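Local coordinates for glycosyl hydrolase family 10 (Bacteroides intestinalis DSM 17393, PDB 4QPW), which binds xylohexaose through this carbohydrate-binding module and so probably xylan, as one part of a larger enzyme that probably hydrolyses glycosidic bonds, at residues Gly67-Lys73 / Tyr108-Ala114. Residues are numbered along the deposited sequence; the frame is centred on the assembly and turned at random.
Sequences GKEYKLK and YEFSFKA
Two neighbouring strands of a beta-sandwich carbohydrate-binding module, 69-73 and 108-113, run antiparallel here, their axes 4.5 Å apart at 157°. Set the register with F112 opposite Y70 and F110 opposite L72, both hydrogen-bonded pairs: Y70 N to F112 O, F112 N to Y70 O, L72 N to F110 O and F110 N to L72 O are all 2.9 Å. Beyond the strand ends, A114 N donates to K68 O and G67 N to A114 O, each 2.9 Å; G67, at phi 84°, takes a backbone shape that suits glycine. F112, chi1 p, brings its ring back toward strand 69-73: CZ lies 3.8 Å from Y70 CB, CE1 4.3 Å from L72 CB. Y70, chi1 m, puts CE2 4.0 Å from A114 CB and its hydroxyl on E65 N. Y70, L72, F110 and F112 share the face turned to the other sheet, where L72 and F112 meet V88. On the other face, polar and largely charged, E109, chi1 p, reaches K71: OE1 to NZ is a 2.8 Å salt bridge, while OE2 to K73 NZ is long, 3.9 Å. Backbone bonds thus fix the register, the aromatic face packs inward, and E109 and D2 balance both lysines.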
# COMPACT_ATOMS: atom_id res chain seq x y z
N GLY A 67 -4.88 19.23 6.67
CA GLY A 67 -4.68 20.43 5.88
C GLY A 67 -3.26 20.67 5.44
O GLY A 67 -3.02 21.53 4.58
N LYS A 68 -2.25 19.92 5.90
CA LYS A 68 -0.87 20.03 5.40
C LYS A 68 -0.64 19.21 4.18
O LYS A 68 -1.33 18.21 3.93
CB LYS A 68 0.08 19.71 6.51
CG LYS A 68 -0.02 20.68 7.68
CD LYS A 68 1.13 20.56 8.63
CE LYS A 68 1.04 21.57 9.79
NZ LYS A 68 -0.30 21.66 10.49
N GLU A 69 0.32 19.62 3.36
CA GLU A 69 0.68 18.94 2.12
C GLU A 69 1.85 17.96 2.30
O GLU A 69 2.88 18.30 2.88
CB GLU A 69 1.11 20.00 1.11
CG GLU A 69 0.09 21.05 0.64
CD GLU A 69 -1.10 20.47 -0.09
OE1 GLU A 69 -0.87 19.61 -1.00
OE2 GLU A 69 -2.27 20.90 0.25
N TYR A 70 1.65 16.78 1.71
CA TYR A 70 2.65 15.68 1.78
C TYR A 70 2.70 14.99 0.50
O TYR A 70 1.88 15.18 -0.41
CB TYR A 70 2.22 14.65 2.89
CG TYR A 70 2.02 15.23 4.25
CD1 TYR A 70 3.05 15.36 5.14
CD2 TYR A 70 0.73 15.66 4.69
CE1 TYR A 70 2.88 15.86 6.41
CE2 TYR A 70 0.56 16.18 5.91
CZ TYR A 70 1.62 16.28 6.79
OH TYR A 70 1.38 16.79 8.05
N LYS A 71 3.69 14.07 0.36
CA LYS A 71 3.66 13.03 -0.65
C LYS A 71 3.62 11.66 -0.00
O LYS A 71 4.28 11.45 1.04
CB LYS A 71 4.93 13.02 -1.53
CG LYS A 71 5.09 14.25 -2.38
CD LYS A 71 6.39 14.20 -3.17
CE LYS A 71 6.63 15.48 -3.97
NZ LYS A 71 7.91 15.39 -4.78
N LEU A 72 2.88 10.76 -0.57
CA LEU A 72 3.04 9.34 -0.34
C LEU A 72 4.02 8.80 -1.41
O LEU A 72 3.80 9.08 -2.63
CB LEU A 72 1.69 8.63 -0.52
CG LEU A 72 1.69 7.13 -0.59
CD1 LEU A 72 2.10 6.47 0.71
CD2 LEU A 72 0.30 6.61 -1.06
N LYS A 73 5.03 8.09 -1.01
CA LYS A 73 5.96 7.40 -1.93
C LYS A 73 5.88 5.95 -1.69
O LYS A 73 5.95 5.49 -0.51
CB LYS A 73 7.38 7.88 -1.81
CG LYS A 73 7.56 9.36 -2.06
CD LYS A 73 9.01 9.81 -2.12
CE LYS A 73 9.11 11.31 -2.47
NZ LYS A 73 10.50 11.75 -2.63
N TYR A 108 6.53 5.29 -7.01
CA TYR A 108 5.36 6.06 -7.33
C TYR A 108 5.15 7.12 -6.29
O TYR A 108 5.36 6.84 -5.07
CB TYR A 108 4.13 5.12 -7.43
CG TYR A 108 4.29 4.05 -8.48
CD1 TYR A 108 3.85 4.34 -9.82
CD2 TYR A 108 5.00 2.92 -8.28
CE1 TYR A 108 4.06 3.47 -10.86
CE2 TYR A 108 5.20 2.00 -9.30
CZ TYR A 108 4.73 2.31 -10.59
OH TYR A 108 4.98 1.40 -11.64
N GLU A 109 4.75 8.32 -6.66
CA GLU A 109 4.48 9.37 -5.73
C GLU A 109 3.12 9.95 -5.92
O GLU A 109 2.62 10.10 -7.06
CB GLU A 109 5.68 10.38 -5.52
CG GLU A 109 6.08 11.29 -6.67
CD GLU A 109 7.23 12.24 -6.32
OE1 GLU A 109 6.86 13.43 -6.48
OE2 GLU A 109 8.38 11.83 -5.93
N PHE A 110 2.47 10.31 -4.84
CA PHE A 110 1.08 10.93 -4.80
C PHE A 110 1.15 12.09 -3.89
O PHE A 110 1.34 11.94 -2.67
CB PHE A 110 0.15 9.84 -4.26
CG PHE A 110 -1.26 10.28 -3.80
CD1 PHE A 110 -2.24 10.60 -4.73
CD2 PHE A 110 -1.60 10.30 -2.46
CE1 PHE A 110 -3.53 11.01 -4.30
CE2 PHE A 110 -2.88 10.64 -2.05
CZ PHE A 110 -3.79 10.96 -2.97
N SER A 111 0.97 13.30 -4.42
CA SER A 111 0.86 14.47 -3.63
C SER A 111 -0.54 14.71 -3.09
O SER A 111 -1.51 14.49 -3.85
CB SER A 111 1.26 15.71 -4.47
OG SER A 111 2.66 15.69 -4.78
N PHE A 112 -0.68 15.07 -1.86
CA PHE A 112 -2.02 15.26 -1.29
C PHE A 112 -1.95 16.21 -0.19
O PHE A 112 -0.99 16.39 0.53
CB PHE A 112 -2.65 13.94 -0.82
CG PHE A 112 -1.97 13.27 0.36
CD1 PHE A 112 -0.71 12.56 0.22
CD2 PHE A 112 -2.48 13.40 1.64
CE1 PHE A 112 -0.11 12.06 1.30
CE2 PHE A 112 -1.83 12.86 2.70
CZ PHE A 112 -0.62 12.19 2.53
N LYS A 113 -3.16 16.84 0.09
CA LYS A 113 -3.44 17.55 1.31
C LYS A 113 -4.05 16.57 2.35
O LYS A 113 -5.07 15.93 1.98
CB LYS A 113 -4.32 18.75 1.02
CG LYS A 113 -4.48 19.63 2.19
CD LYS A 113 -5.11 20.96 1.72
CE LYS A 113 -6.54 21.10 2.19
NZ LYS A 113 -7.19 22.41 1.85
N ALA A 114 -3.55 16.43 3.53
CA ALA A 114 -4.13 15.50 4.46
C ALA A 114 -5.60 15.91 4.78
O ALA A 114 -5.86 17.13 4.98
CB ALA A 114 -3.35 15.43 5.71
O HOH W 1 -4.76 23.45 3.79